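Local coordinates for enoyl-CoA hydratase subunit I (Geobacillus kaustophilus, PDB 2PBP), which hydrates the double bond of enoyl-CoA thioesters in beta-oxidation, at the interface of chains A and B. Coordinates in Å, arbitrary orientation; residue numbers count along the deposited sequence, not the author numbering. Chains: chain A/B, Enoyl-CoA hydratase subunit I.

The interface of chains A and B. Residues chain A 234-235, 239-240, 244; chain B 71, 135-137.
B:Val137 packs its CG1 methyl against A:Phe235 and A:Gln240 of chain A, with the CE methyl of A:Met244 a little farther off, and this apolar contact is the core of the patch. CG1 lies anti to the carbonyl carbon (chi1 -66°), which turns it toward chain A. It comes over one face of the A:Phe235 ring, displaced toward the CE1-CZ rim, 3.6 Å from CE1, and from another side touches CG of A:Gln240, also at 3.6 Å. A short branched residue suits this place, since one methyl can reach the ring and the glutamine chain while the backbone stays close. B:Gly136 takes a positive phi of 91°, a turn easy for glycine, and brings B:Val137 forward after the 3-10 helix 131-135. The aliphatic part of A:Gln240 does the packing: its CG sits 3.9 Å above the same face of the A:Phe235 ring that meets CG1, offset toward the rim, so ring and glutamine chain together make a corner for the methyl. An alanine in place of A:Phe235 would probably leave CG1 of B:Val137 without its aromatic wall and open a gap between A:Gln240 and the helix 68-72 of chain B.

A second apolar group flanks this contact. A:Leu234, the last residue of helix 220-234, lays CD1 against the backbone of B:Val137, 3.7 Å from CA. A:Met244 reaches out with an extended chain (chi3 177°), and its CE methyl meets CB of B:Met71 at 3.8 Å, the two side chains crossing at about a right angle. Long, flexible thioether chains can adapt to such a seam between helices.

Polar groups add little across the patch, where no hydrogen bond joins the chains. Within chain A, a weak hydrogen bond runs from NE2 of A:Gln240 to SD of A:Met244. The patch is one part of a larger interface, in which the C-terminal helical region of chain A packs on chain B; this probably belongs to the oligomer typical of the crotonase family. At its far edge, CE2 of the A:Phe235 ring lies 3.3 Å from the carbonyl O of B:Met71.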
ATOM      1  N   LEU A 234      -1.242  19.141  -4.338  1.00  4.39           N
ATOM      2  CA  LEU A 234      -2.695  19.075  -4.411  1.00  5.29           C
ATOM      3  C   LEU A 234      -3.355  20.319  -3.823  1.00  5.52           C
ATOM      4  O   LEU A 234      -4.496  20.633  -4.159  1.00  7.55           O
ATOM      5  CB  LEU A 234      -3.211  17.802  -3.729  1.00  4.82           C
ATOM      6  CG  LEU A 234      -2.903  16.513  -4.506  1.00  5.09           C
ATOM      7  CD1 LEU A 234      -3.412  15.308  -3.730  1.00  8.03           C
ATOM      8  CD2 LEU A 234      -3.561  16.561  -5.888  1.00  6.50           C
ATOM      9  N   PHE A 235      -2.639  21.046  -2.967  1.00  6.30           N
ATOM     10  CA  PHE A 235      -3.205  22.262  -2.393  1.00  6.46           C
ATOM     11  C   PHE A 235      -3.107  23.451  -3.343  1.00  8.02           C
ATOM     12  O   PHE A 235      -3.432  24.582  -2.983  1.00  8.79           O
ATOM     13  CB  PHE A 235      -2.560  22.579  -1.039  1.00  7.81           C
ATOM     14  CG  PHE A 235      -3.110  21.744   0.081  1.00  6.86           C
ATOM     15  CD1 PHE A 235      -2.711  20.419   0.237  1.00  7.07           C
ATOM     16  CD2 PHE A 235      -4.098  22.248   0.920  1.00  6.69           C
ATOM     17  CE1 PHE A 235      -3.292  19.605   1.209  1.00  7.27           C
ATOM     18  CE2 PHE A 235      -4.689  21.443   1.898  1.00  9.18           C
ATOM     19  CZ  PHE A 235      -4.284  20.119   2.039  1.00  8.01           C
ATOM     20  N   ASP A 239      -9.704  21.784  -7.094  1.00  5.57           N
ATOM     21  CA  ASP A 239     -10.435  20.623  -6.591  1.00  6.95           C
ATOM     22  C   ASP A 239     -10.251  20.446  -5.086  1.00  6.70           C
ATOM     23  O   ASP A 239     -11.145  19.950  -4.402  1.00  8.96           O
ATOM     24  CB  ASP A 239      -9.996  19.341  -7.313  1.00  4.95           C
ATOM     25  CG  ASP A 239     -10.687  19.158  -8.654  1.00  4.91           C
ATOM     26  OD1 ASP A 239     -11.631  19.919  -8.952  1.00  6.66           O
ATOM     27  OD2 ASP A 239     -10.295  18.241  -9.407  1.00  6.82           O
ATOM     28  N   GLN A 240      -9.090  20.835  -4.568  1.00  6.06           N
ATOM     29  CA  GLN A 240      -8.855  20.718  -3.133  1.00  6.43           C
ATOM     30  C   GLN A 240      -9.796  21.680  -2.409  1.00  6.24           C
ATOM     31  O   GLN A 240     -10.386  21.339  -1.384  1.00  7.28           O
ATOM     32  CB  GLN A 240      -7.393  21.034  -2.807  1.00  6.72           C
ATOM     33  CG  GLN A 240      -7.108  21.272  -1.334  1.00  7.80           C
ATOM     34  CD  GLN A 240      -7.126  22.746  -0.987  1.00  9.81           C
ATOM     35  OE1 GLN A 240      -6.447  23.545  -1.628  1.00 10.48           O
ATOM     36  NE2 GLN A 240      -7.894  23.112   0.034  1.00  9.90           N
ATOM     37  N   MET A 244     -13.080  20.408   0.091  1.00  9.03           N
ATOM     38  CA  MET A 244     -13.254  20.832   1.472  1.00 10.81           C
ATOM     39  C   MET A 244     -14.501  21.688   1.677  1.00  9.99           C
ATOM     40  O   MET A 244     -15.132  21.624   2.731  1.00 11.05           O
ATOM     41  CB  MET A 244     -11.992  21.550   1.949  1.00  9.85           C
ATOM     42  CG  MET A 244     -10.778  20.625   1.896  1.00 13.03           C
ATOM     43  SD  MET A 244      -9.257  21.281   2.580  1.00 14.30           S
ATOM     44  CE  MET A 244      -8.172  19.855   2.392  1.00 12.22           C
TER
ATOM     45  N   MET B  71      -6.660  22.504   7.587  1.00  9.39           N
ATOM     46  CA  MET B  71      -6.169  22.187   6.250  1.00  9.46           C
ATOM     47  C   MET B  71      -6.536  23.247   5.218  1.00  9.55           C
ATOM     48  O   MET B  71      -5.767  23.510   4.295  1.00 10.62           O
ATOM     49  CB  MET B  71      -6.711  20.835   5.778  1.00 11.38           C
ATOM     50  CG  MET B  71      -6.247  19.642   6.596  1.00 12.99           C
ATOM     51  SD  MET B  71      -6.577  18.083   5.739  1.00 17.78           S
ATOM     52  CE  MET B  71      -8.312  17.843   6.082  1.00 19.07           C
ATOM     53  N   LEU B 135     -11.646  14.625  -0.164  1.00  8.42           N
ATOM     54  CA  LEU B 135     -11.545  16.055   0.090  1.00  8.64           C
ATOM     55  C   LEU B 135     -10.722  16.703  -1.016  1.00  7.85           C
ATOM     56  O   LEU B 135     -10.468  17.906  -0.988  1.00  8.47           O
ATOM     57  CB  LEU B 135     -10.873  16.316   1.441  1.00 11.79           C
ATOM     58  CG  LEU B 135     -11.567  15.778   2.693  1.00 12.34           C
ATOM     59  CD1 LEU B 135     -10.747  16.155   3.919  1.00 15.50           C
ATOM     60  CD2 LEU B 135     -12.975  16.346   2.797  1.00 13.53           C
ATOM     61  N   GLY B 136     -10.302  15.898  -1.988  1.00  6.34           N
ATOM     62  CA  GLY B 136      -9.500  16.426  -3.078  1.00  6.25           C
ATOM     63  C   GLY B 136      -8.003  16.352  -2.816  1.00  7.23           C
ATOM     64  O   GLY B 136      -7.204  16.825  -3.626  1.00  9.77           O
ATOM     65  N   VAL B 137      -7.609  15.763  -1.690  1.00  5.91           N
ATOM     66  CA  VAL B 137      -6.190  15.646  -1.366  1.00  7.53           C
ATOM     67  C   VAL B 137      -5.742  14.184  -1.235  1.00  8.52           C
ATOM     68  O   VAL B 137      -6.307  13.306  -1.890  1.00  7.93           O
ATOM     69  CB  VAL B 137      -5.839  16.446  -0.080  1.00  8.45           C
ATOM     70  CG1 VAL B 137      -6.021  17.939  -0.340  1.00  8.91           C
ATOM     71  CG2 VAL B 137      -6.720  16.009   1.077  1.00 10.60           C
TER